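Local coordinates for protein putative mandelate racemase (Zymomonas mobilis, PDB 2OX4) that binds magnesium and probably acts as a lyase, perhaps a dehydratase, in the mandelate racemase branch of the enolase superfamily, at residues I63-F68 / W74-K79; K56-L61 / T89-G94; M306-E311 / I335-I340; E254-I259 / S283-Q288. One frame throughout, in Å; residues are numbered along the deposited sequence. Where two conformers were deposited one is given.

Contact 1: I63-F68 / W74-K79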
# COMPACT_ATOMS: atom_id res chain seq x y z
N ILE C 63 0.36 18.51 -43.38
CA ILE C 63 -0.06 19.19 -44.61
C ILE C 63 -1.49 18.75 -44.94
O ILE C 63 -1.78 17.56 -44.96
CB ILE C 63 0.88 18.88 -45.80
CG1 ILE C 63 2.34 19.24 -45.46
CG2 ILE C 63 0.39 19.59 -47.08
CD1 ILE C 63 2.65 20.73 -45.40
N GLY C 64 -2.38 19.72 -45.16
CA GLY C 64 -3.78 19.41 -45.46
C GLY C 64 -4.71 19.50 -44.26
O GLY C 64 -5.93 19.55 -44.41
N GLU C 65 -4.14 19.53 -43.05
CA GLU C 65 -4.93 19.56 -41.82
C GLU C 65 -5.50 20.95 -41.54
O GLU C 65 -4.95 21.97 -41.98
CB GLU C 65 -4.09 19.14 -40.60
CG GLU C 65 -3.73 17.65 -40.54
CD GLU C 65 -4.94 16.74 -40.38
OE1 GLU C 65 -4.95 15.65 -40.99
OE2 GLU C 65 -5.89 17.11 -39.65
N ASP C 66 -6.59 20.97 -40.78
CA ASP C 66 -7.17 22.20 -40.26
C ASP C 66 -6.56 22.51 -38.89
O ASP C 66 -6.79 21.78 -37.92
CB ASP C 66 -8.68 22.01 -40.10
CG ASP C 66 -9.42 23.28 -39.70
OD1 ASP C 66 -8.79 24.27 -39.28
OD2 ASP C 66 -10.66 23.29 -39.82
N PRO C 67 -5.79 23.61 -38.81
CA PRO C 67 -5.13 24.00 -37.55
C PRO C 67 -6.07 24.29 -36.37
O PRO C 67 -5.60 24.38 -35.24
CB PRO C 67 -4.33 25.25 -37.95
CG PRO C 67 -4.99 25.76 -39.19
CD PRO C 67 -5.51 24.56 -39.90
N PHE C 68 -7.37 24.45 -36.62
CA PHE C 68 -8.36 24.53 -35.54
C PHE C 68 -8.60 23.21 -34.82
O PHE C 68 -9.08 23.20 -33.68
CB PHE C 68 -9.69 25.13 -36.02
CG PHE C 68 -9.72 26.63 -35.93
CD1 PHE C 68 -8.98 27.40 -36.82
CD2 PHE C 68 -10.44 27.26 -34.92
CE1 PHE C 68 -8.98 28.79 -36.72
CE2 PHE C 68 -10.45 28.65 -34.82
CZ PHE C 68 -9.72 29.41 -35.73
N TRP C 74 -3.33 16.53 -32.08
CA TRP C 74 -2.48 16.11 -30.96
C TRP C 74 -2.63 14.61 -30.79
O TRP C 74 -1.65 13.90 -30.67
CB TRP C 74 -2.91 16.82 -29.66
CG TRP C 74 -1.81 16.93 -28.61
CD1 TRP C 74 -1.06 18.05 -28.31
CD2 TRP C 74 -1.37 15.91 -27.70
NE1 TRP C 74 -0.18 17.78 -27.28
CE2 TRP C 74 -0.35 16.47 -26.89
CE3 TRP C 74 -1.74 14.57 -27.50
CZ2 TRP C 74 0.31 15.73 -25.89
CZ3 TRP C 74 -1.08 13.83 -26.50
CH2 TRP C 74 -0.07 14.41 -25.72
N GLU C 75 -3.87 14.12 -30.82
CA GLU C 75 -4.12 12.69 -30.66
C GLU C 75 -3.58 11.88 -31.83
O GLU C 75 -3.09 10.77 -31.64
CB GLU C 75 -5.61 12.42 -30.42
CG GLU C 75 -6.00 10.94 -30.15
CD GLU C 75 -5.74 10.46 -28.70
OE1 GLU C 75 -5.14 11.18 -27.88
OE2 GLU C 75 -6.14 9.31 -28.39
N LYS C 76 -3.67 12.42 -33.05
CA LYS C 76 -3.07 11.79 -34.23
C LYS C 76 -1.55 11.64 -34.11
O LYS C 76 -1.02 10.56 -34.32
CB LYS C 76 -3.43 12.58 -35.49
CG LYS C 76 -2.88 12.03 -36.81
CD LYS C 76 -3.25 12.97 -37.96
CE LYS C 76 -2.57 12.57 -39.26
NZ LYS C 76 -3.03 13.44 -40.39
N LEU C 77 -0.86 12.72 -33.77
CA LEU C 77 0.59 12.64 -33.49
C LEU C 77 0.94 11.69 -32.35
O LEU C 77 1.98 11.04 -32.39
CB LEU C 77 1.18 14.03 -33.26
CG LEU C 77 1.09 14.91 -34.52
CD1 LEU C 77 1.68 16.30 -34.27
CD2 LEU C 77 1.80 14.23 -35.74
N PHE C 78 0.05 11.59 -31.36
CA PHE C 78 0.25 10.68 -30.22
C PHE C 78 0.04 9.21 -30.65
O PHE C 78 0.85 8.35 -30.31
CB PHE C 78 -0.70 11.10 -29.08
CG PHE C 78 -0.57 10.28 -27.81
CD1 PHE C 78 0.68 10.04 -27.23
CD2 PHE C 78 -1.71 9.80 -27.17
CE1 PHE C 78 0.78 9.29 -26.04
CE2 PHE C 78 -1.60 9.05 -25.98
CZ PHE C 78 -0.36 8.80 -25.43
N LYS C 79 -1.03 8.96 -31.42
CA LYS C 79 -1.53 7.58 -31.65
C LYS C 79 -1.15 6.98 -33.00
O LYS C 79 -1.19 5.74 -33.17
CB LYS C 79 -3.05 7.52 -31.47
CG LYS C 79 -3.52 7.71 -30.02
CD LYS C 79 -3.08 6.55 -29.12
CE LYS C 79 -3.70 6.66 -27.73
NZ LYS C 79 -5.21 6.72 -27.74

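Contact 2: K56-L61 / T89-G94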
# COMPACT_ATOMS: atom_id res chain seq x y z
N LYS C 56 10.34 17.69 -39.15
CA LYS C 56 10.31 17.29 -40.56
C LYS C 56 9.43 16.05 -40.76
O LYS C 56 8.64 15.99 -41.70
CB LYS C 56 11.74 17.06 -41.07
CG LYS C 56 11.85 16.48 -42.48
CD LYS C 56 13.31 16.21 -42.86
CE LYS C 56 13.39 15.21 -44.02
NZ LYS C 56 13.88 13.85 -43.62
N ASP C 57 9.56 15.06 -39.88
CA ASP C 57 8.79 13.82 -40.05
C ASP C 57 7.30 14.03 -39.79
O ASP C 57 6.46 13.52 -40.54
CB ASP C 57 9.35 12.73 -39.15
CG ASP C 57 10.66 12.15 -39.68
OD1 ASP C 57 11.01 12.40 -40.86
OD2 ASP C 57 11.34 11.46 -38.92
N TYR C 58 6.98 14.78 -38.74
CA TYR C 58 5.58 15.05 -38.41
C TYR C 58 4.90 15.89 -39.48
O TYR C 58 3.69 15.77 -39.70
CB TYR C 58 5.42 15.76 -37.07
CG TYR C 58 5.70 14.93 -35.83
CD1 TYR C 58 5.73 15.53 -34.56
CD2 TYR C 58 5.93 13.55 -35.91
CE1 TYR C 58 5.98 14.79 -33.41
CE2 TYR C 58 6.19 12.81 -34.76
CZ TYR C 58 6.21 13.43 -33.52
OH TYR C 58 6.46 12.69 -32.39
N ALA C 59 5.70 16.74 -40.14
CA ALA C 59 5.18 17.69 -41.14
C ALA C 59 4.39 16.97 -42.23
O ALA C 59 3.35 17.46 -42.68
CB ALA C 59 6.33 18.52 -41.76
N ALA C 60 4.86 15.78 -42.62
CA ALA C 60 4.15 14.96 -43.59
C ALA C 60 2.71 14.61 -43.21
O ALA C 60 1.86 14.46 -44.08
CB ALA C 60 4.94 13.70 -43.92
N LEU C 61 2.44 14.48 -41.91
CA LEU C 61 1.11 14.13 -41.43
C LEU C 61 0.20 15.35 -41.30
O LEU C 61 -1.01 15.22 -41.10
CB LEU C 61 1.19 13.42 -40.07
CG LEU C 61 1.48 11.91 -40.02
CD1 LEU C 61 2.73 11.51 -40.80
CD2 LEU C 61 1.61 11.46 -38.58
N THR C 89 11.40 13.05 -24.82
CA THR C 89 11.84 14.43 -25.01
C THR C 89 11.55 14.92 -26.42
O THR C 89 10.85 15.92 -26.61
CB THR C 89 13.38 14.52 -24.77
OG1 THR C 89 13.69 14.11 -23.43
CG2 THR C 89 13.85 15.95 -24.98
N VAL C 90 12.08 14.20 -27.41
CA VAL C 90 12.05 14.65 -28.79
C VAL C 90 10.65 14.46 -29.37
O VAL C 90 10.10 15.36 -30.00
CB VAL C 90 13.12 13.91 -29.64
CG1 VAL C 90 13.02 14.32 -31.12
CG2 VAL C 90 14.53 14.19 -29.10
N ILE C 91 10.06 13.28 -29.10
CA ILE C 91 8.71 12.94 -29.55
C ILE C 91 7.74 14.05 -29.14
O ILE C 91 7.02 14.59 -30.00
CB ILE C 91 8.26 11.56 -28.99
CG1 ILE C 91 9.14 10.42 -29.55
CG2 ILE C 91 6.76 11.31 -29.23
CD1 ILE C 91 9.25 10.36 -31.08
N PHE C 92 7.75 14.42 -27.86
CA PHE C 92 6.81 15.44 -27.36
C PHE C 92 7.16 16.88 -27.78
O PHE C 92 6.26 17.71 -27.97
CB PHE C 92 6.56 15.30 -25.86
CG PHE C 92 5.61 14.17 -25.50
CD1 PHE C 92 6.02 13.15 -24.66
CD2 PHE C 92 4.32 14.13 -26.04
CE1 PHE C 92 5.16 12.10 -24.35
CE2 PHE C 92 3.45 13.09 -25.72
CZ PHE C 92 3.87 12.08 -24.89
N SER C 93 8.45 17.16 -27.98
CA SER C 93 8.88 18.46 -28.51
C SER C 93 8.28 18.75 -29.88
O SER C 93 7.93 19.88 -30.19
CB SER C 93 10.41 18.53 -28.62
OG SER C 93 11.01 18.61 -27.35
N GLY C 94 8.18 17.71 -30.71
CA GLY C 94 7.62 17.85 -32.06
C GLY C 94 6.14 18.17 -32.02
O GLY C 94 5.67 19.08 -32.69

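Contact 3: M306-E311 / I335-I340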
# COMPACT_ATOMS: atom_id res chain seq x y z
N MET C 306 -4.71 19.37 -14.06
CA MET C 306 -4.54 18.21 -13.18
C MET C 306 -3.75 18.60 -11.92
O MET C 306 -4.09 18.21 -10.82
CB MET C 306 -3.85 17.06 -13.94
CG MET C 306 -3.99 15.69 -13.28
SD MET C 306 -3.58 14.31 -14.37
CE MET C 306 -1.92 14.75 -14.90
N ALA C 307 -2.69 19.39 -12.10
CA ALA C 307 -1.82 19.78 -10.98
C ALA C 307 -2.61 20.57 -9.92
O ALA C 307 -2.36 20.43 -8.73
CB ALA C 307 -0.63 20.61 -11.46
N HIS C 308 -3.57 21.38 -10.36
CA HIS C 308 -4.41 22.17 -9.48
C HIS C 308 -5.16 21.34 -8.42
O HIS C 308 -5.29 21.80 -7.27
CB HIS C 308 -5.40 23.01 -10.30
CG HIS C 308 -6.07 24.11 -9.54
ND1 HIS C 308 -5.41 24.90 -8.63
CD2 HIS C 308 -7.35 24.56 -9.57
CE1 HIS C 308 -6.25 25.80 -8.13
NE2 HIS C 308 -7.43 25.61 -8.68
N ILE C 309 -5.60 20.13 -8.80
CA ILE C 309 -6.31 19.19 -7.90
C ILE C 309 -5.44 18.81 -6.71
O ILE C 309 -5.93 18.46 -5.64
CB ILE C 309 -6.68 17.87 -8.64
CG1 ILE C 309 -7.45 18.17 -9.92
CG2 ILE C 309 -7.52 16.95 -7.75
CD1 ILE C 309 -8.41 19.28 -9.76
N PHE C 310 -4.13 18.86 -6.93
CA PHE C 310 -3.16 18.40 -5.94
C PHE C 310 -2.51 19.57 -5.18
O PHE C 310 -1.54 19.35 -4.44
CB PHE C 310 -2.10 17.54 -6.64
CG PHE C 310 -2.65 16.26 -7.22
CD1 PHE C 310 -2.73 15.11 -6.45
CD2 PHE C 310 -3.10 16.22 -8.54
CE1 PHE C 310 -3.26 13.93 -6.99
CE2 PHE C 310 -3.63 15.05 -9.08
CZ PHE C 310 -3.71 13.91 -8.30
N GLU C 311 -3.07 20.77 -5.35
CA GLU C 311 -2.54 22.01 -4.73
C GLU C 311 -1.06 22.20 -5.10
O GLU C 311 -0.17 22.40 -4.24
CB GLU C 311 -2.80 22.06 -3.21
CG GLU C 311 -4.30 22.22 -2.88
CD GLU C 311 -4.64 22.24 -1.39
OE1 GLU C 311 -3.78 21.85 -0.56
OE2 GLU C 311 -5.79 22.65 -1.07
N ILE C 335 -4.06 30.41 -16.49
CA ILE C 335 -4.27 29.36 -15.47
C ILE C 335 -4.43 29.98 -14.07
O ILE C 335 -3.77 30.98 -13.77
CB ILE C 335 -3.13 28.28 -15.46
CG1 ILE C 335 -1.75 28.92 -15.22
CG2 ILE C 335 -3.14 27.45 -16.78
CD1 ILE C 335 -0.62 27.90 -14.91
N PRO C 336 -5.31 29.41 -13.22
CA PRO C 336 -5.47 29.92 -11.85
C PRO C 336 -4.28 29.63 -10.92
O PRO C 336 -4.01 30.42 -10.01
CB PRO C 336 -6.74 29.24 -11.36
CG PRO C 336 -6.81 27.96 -12.13
CD PRO C 336 -6.24 28.30 -13.50
N ASN C 337 -3.58 28.51 -11.16
CA ASN C 337 -2.53 28.05 -10.25
C ASN C 337 -1.12 28.44 -10.71
O ASN C 337 -0.22 27.62 -10.76
CB ASN C 337 -2.65 26.53 -9.94
CG ASN C 337 -2.64 25.63 -11.20
OD1 ASN C 337 -3.10 26.04 -12.27
ND2 ASN C 337 -2.14 24.39 -11.07
N PHE C 338 -0.95 29.70 -11.06
CA PHE C 338 0.35 30.22 -11.49
C PHE C 338 1.20 30.62 -10.27
O PHE C 338 0.68 31.24 -9.34
CB PHE C 338 0.12 31.45 -12.40
CG PHE C 338 1.36 32.27 -12.66
CD1 PHE C 338 2.33 31.83 -13.55
CD2 PHE C 338 1.52 33.51 -12.05
CE1 PHE C 338 3.47 32.61 -13.81
CE2 PHE C 338 2.65 34.30 -12.30
CZ PHE C 338 3.62 33.84 -13.18
N CYS C 339 2.49 30.27 -10.28
CA CYS C 339 3.41 30.63 -9.20
C CYS C 339 4.20 31.92 -9.54
O CYS C 339 4.07 32.95 -8.87
CB CYS C 339 4.39 29.47 -8.93
SG CYS C 339 5.63 29.87 -7.68
N ILE C 340 5.01 31.84 -10.59
CA ILE C 340 6.01 32.88 -10.92
C ILE C 340 6.53 32.60 -12.33
O ILE C 340 6.41 31.46 -12.83
CB ILE C 340 7.16 32.92 -9.87
CG1 ILE C 340 7.97 34.22 -9.98
CG2 ILE C 340 8.02 31.64 -9.91
CD1 ILE C 340 8.94 34.43 -8.83

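Contact 4: E254-I259 / S283-Q288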
# COMPACT_ATOMS: atom_id res chain seq x y z
N GLU C 254 10.88 9.96 -2.11
CA GLU C 254 11.88 9.62 -1.08
C GLU C 254 12.69 10.85 -0.65
O GLU C 254 12.91 11.05 0.55
CB GLU C 254 12.81 8.51 -1.56
CG GLU C 254 12.10 7.25 -2.02
CD GLU C 254 11.38 6.49 -0.91
OE1 GLU C 254 10.58 5.60 -1.25
OE2 GLU C 254 11.62 6.75 0.29
N ALA C 255 13.11 11.66 -1.61
CA ALA C 255 13.80 12.93 -1.32
C ALA C 255 12.95 13.83 -0.43
O ALA C 255 13.45 14.39 0.57
CB ALA C 255 14.17 13.66 -2.62
N LYS C 256 11.67 13.97 -0.77
CA LYS C 256 10.77 14.87 -0.04
C LYS C 256 10.58 14.47 1.43
O LYS C 256 10.35 15.33 2.28
CB LYS C 256 9.41 15.00 -0.72
CG LYS C 256 8.46 15.97 -0.03
CD LYS C 256 7.20 16.24 -0.84
CE LYS C 256 7.34 17.50 -1.68
NZ LYS C 256 7.30 18.72 -0.81
N LYS C 257 10.71 13.17 1.73
CA LYS C 257 10.72 12.73 3.13
C LYS C 257 11.76 13.44 4.00
O LYS C 257 11.54 13.64 5.19
CB LYS C 257 10.89 11.21 3.24
CG LYS C 257 9.75 10.40 2.64
CD LYS C 257 10.06 8.90 2.69
CE LYS C 257 8.89 8.09 2.11
NZ LYS C 257 9.24 6.65 2.00
N LYS C 258 12.89 13.83 3.40
CA LYS C 258 14.00 14.38 4.17
C LYS C 258 14.31 15.84 3.84
O LYS C 258 15.28 16.40 4.36
CB LYS C 258 15.27 13.53 3.99
CG LYS C 258 15.10 12.05 4.34
CD LYS C 258 14.94 11.83 5.83
CE LYS C 258 15.28 10.38 6.21
NZ LYS C 258 15.45 10.22 7.67
N ILE C 259 13.49 16.46 2.98
CA ILE C 259 13.72 17.84 2.52
C ILE C 259 12.48 18.67 2.84
O ILE C 259 11.37 18.30 2.45
CB ILE C 259 14.04 17.93 0.99
CG1 ILE C 259 15.36 17.23 0.66
CG2 ILE C 259 14.07 19.43 0.50
CD1 ILE C 259 15.63 17.08 -0.84
N SER C 283 4.92 14.80 -4.95
CA SER C 283 6.32 15.05 -4.65
C SER C 283 6.85 16.38 -5.21
O SER C 283 7.94 16.79 -4.84
CB SER C 283 7.20 13.90 -5.16
OG SER C 283 7.00 13.70 -6.55
N ILE C 284 6.09 17.02 -6.11
CA ILE C 284 6.47 18.33 -6.70
C ILE C 284 5.47 19.40 -6.22
O ILE C 284 4.25 19.23 -6.35
CB ILE C 284 6.44 18.32 -8.26
CG1 ILE C 284 7.41 17.27 -8.82
CG2 ILE C 284 6.87 19.66 -8.80
CD1 ILE C 284 7.36 17.15 -10.35
N ASP C 285 6.01 20.48 -5.66
CA ASP C 285 5.19 21.62 -5.20
C ASP C 285 4.95 22.65 -6.31
O ASP C 285 3.90 23.30 -6.35
CB ASP C 285 5.89 22.27 -4.00
CG ASP C 285 6.01 21.30 -2.83
OD1 ASP C 285 7.14 20.84 -2.55
OD2 ASP C 285 4.96 20.95 -2.25
N VAL C 286 5.93 22.80 -7.19
CA VAL C 286 5.83 23.75 -8.30
C VAL C 286 6.29 23.03 -9.54
O VAL C 286 7.45 22.65 -9.65
CB VAL C 286 6.72 25.02 -8.07
CG1 VAL C 286 6.64 25.97 -9.29
CG2 VAL C 286 6.32 25.76 -6.78
N ILE C 287 5.37 22.77 -10.46
CA ILE C 287 5.74 22.07 -11.69
C ILE C 287 6.19 23.06 -12.74
O ILE C 287 5.69 24.19 -12.81
CB ILE C 287 4.60 21.21 -12.27
CG1 ILE C 287 3.31 22.03 -12.43
CG2 ILE C 287 4.39 19.92 -11.41
CD1 ILE C 287 2.35 21.44 -13.45
N GLN C 288 7.14 22.63 -13.57
CA GLN C 288 7.78 23.53 -14.52
C GLN C 288 7.77 22.99 -15.95
O GLN C 288 8.83 22.89 -16.57
CB GLN C 288 9.22 23.85 -14.07
CG GLN C 288 9.34 24.46 -12.65
CD GLN C 288 10.77 24.43 -12.13
OE1 GLN C 288 11.42 23.40 -12.15
NE2 GLN C 288 11.26 25.57 -11.65

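Contact 1: I63-F68 / W74-K79
Glu65, in the loop 63-68, and Lys76, on the helix 74-79, meet through one charged pair within the N-terminal capping domain of this enolase-superfamily protein. Lys76 NZ donates to Glu65 OE1 over 3.0 Å, approaching from above the carboxylate, 50° out of its plane. The two side chains come from opposite directions: the lysine runs fully extended, its CG anti to the backbone N (chi1 -180°), while the glutamate folds at chi2 (-64°) to meet it. A long, flexible lysine suits this place, because the CA atoms of Glu65 and Lys76 stand 11.0 Å apart. The same ammonium also donates to the carbonyl of Leu61, just ahead of the loop.

Other polar bonds order each side separately. Asp66 OD1 accepts from Phe68 N at 3.0 Å, an Asx turn that shapes the loop. On the helix, one turn apart, Lys79 NZ pairs with Glu75 OE2 at 2.8 Å; Glu75 OE1 turns to His308 of a second subunit, and Lys79 also pairs with Glu184 of a third.

Only 64 Å² is buried between loop and helix, at the protein surface. The chemistry therefore implies a link that is almost wholly electrostatic, in which one positive charge is shared between a carboxylate and a peptide oxygen and water probably moderates its strength.

Contact 2: K56-L61 / T89-G94
In the helical part of the N-terminal capping domain, helix 48-62 sends the ring of Tyr58 edge-on against Ile91 and Gly94 of helix 89-110. The phenol carries the whole contact. With CG anti to the carbonyl carbon (chi1 -72°), the ring reaches the neighbouring helix so that Ile91 O and Gly94 C both lie at its edge, in plane. Tyr58 OH comes to rest 3.1 Å from Ile91 O, a possible but uncertain hydrogen bond. The isoleucine places aliphatic carbon beside this polar end: its side chain crosses the phenol at about a right angle, and Ile91 CG2 lies 3.5 Å from Tyr58 OH.

Glycine suits the place where the two segments come closest, the CA atoms of Tyr58 and Gly94 being 7.2 Å apart. Tyr58 CE1 packs 3.7 Å from Gly94 C, and a CB modelled on Gly94 would stand only 2.6 Å from Tyr58 CE1, a clash. Leu77, Ile95 and Phe98 also touch the tyrosine, while Val46 of a third subunit packs on it as well, so the phenol is buried.

An aromatic ring set against a bare glycine backbone thus joins two helices of the capping domain, the unit that accompanies the barrel in enolase-superfamily enzymes.

Contact 3: M306-E311 / I335-I340
The imidazole of His308 has Pro336 over one face, with Pro336 CG 4.2 Å above the ring plane and displaced toward the rim; the compact proline ring suits this place. Asn337 approaches the same imidazole obliquely: its CB is 3.5 Å from His308 ND1, and the amide and ring planes are turned 52° apart. The contact packs helix 296-309 of the enolase-type barrel domain against the loop between helix 322-333 and barrel strand 341-344. The histidine holds its CG anti to the backbone N (chi1 -165°), which swings the ring off the helix toward that loop. At its far corner NE2 bonds to Glu75 of a second subunit, a polar link between chains.

The asparagine amide is aimed at the end of the helix. Asn337 ND2 lies against side-chain carbons, 3.6 Å from His308 CB and 4.1 Å from Ala307 CB. ND2 also comes 3.4 Å from His308 N, but both are donors and do not pair. Asparagine fits because its two N-H groups have two acceptors, the carbonyls of Val312 and Ala304. The helix finishes in a Schellman motif, with Glu311, at positive phi, as the C-prime residue and Glu311 N bonded to His308 O at 3.1 Å.

With an alanine at His308, Glu75 of the second subunit would probably lose its imidazole mate and a gap would be likely to open beside Pro336 and Asn337. Since the two facing donors cannot pair, proline and asparagine meet the ring by van der Waals packing, and peptide oxygens around the helix end satisfy the buried amide.

Contact 4: E254-I259 / S283-Q288
Lys256, on helix 250-258 in the outer helical layer of the modified TIM barrel, reaches Asp285 just ahead of barrel strand 286-287, and this salt bridge is the tight part of the contact. Lys256 NZ donates to Asp285 OD1 at 2.7 Å and is received on that oxygen's syn lone pair, on the side of OD2. The lysine first runs straight out, CG anti to the backbone N (chi1 -178°), then bends at chi3 (-95°) and chi4, laying its methylenes along Ser283.

Aspartate suits this buried place because it joins several partners at once. OD1 also accepts from the backbone N of Leu263, at the start of the adjoining strand, and OD2 pairs with Arg282; two cationic partners would probably keep the carboxylate ionised. Its side chain is about 10 Å from that of the magnesium ligand Glu241. Were a leucine to take the place of Lys256, Asp285 would probably be left without one of its balancing charges inside the fold.

The looser side is the outer face of helix 250-258. There the exposed Lys257 makes an ion pair within its own helix, Lys257 NZ lying 2.9 Å from Glu254 OE2 and 36° out of the carboxylate plane, and makes no contact with 283-288.

On the inner side, by contrast, Ser283 O is buried with no polar partner in the model, and its close neighbour is a methylene, Lys256 CE, at 3.3 Å.

Overall arrangement
From the N terminus, the chain first enters contact 2 at 56-61, then makes and completes contact 1 (63-68 with 74-79) before 89-94 closes contact 2, so the short loop sits within the longer one. Both belong to the capping domain and touch where Trp74 packs on Phe92. In the barrel, contact 4 closes a loop from 254-259 to 283-288, joining an outer helix to the run into strand 286-287. Contact 3 follows in series, tying the end of helix 296-309 to the loop before strand 341-344; none of the four cross. Ile287 against Ala307 joins these two, centres about 15 Å apart. The capping contacts touch neither, though Trp74 reaches Gly295 on the barrel side.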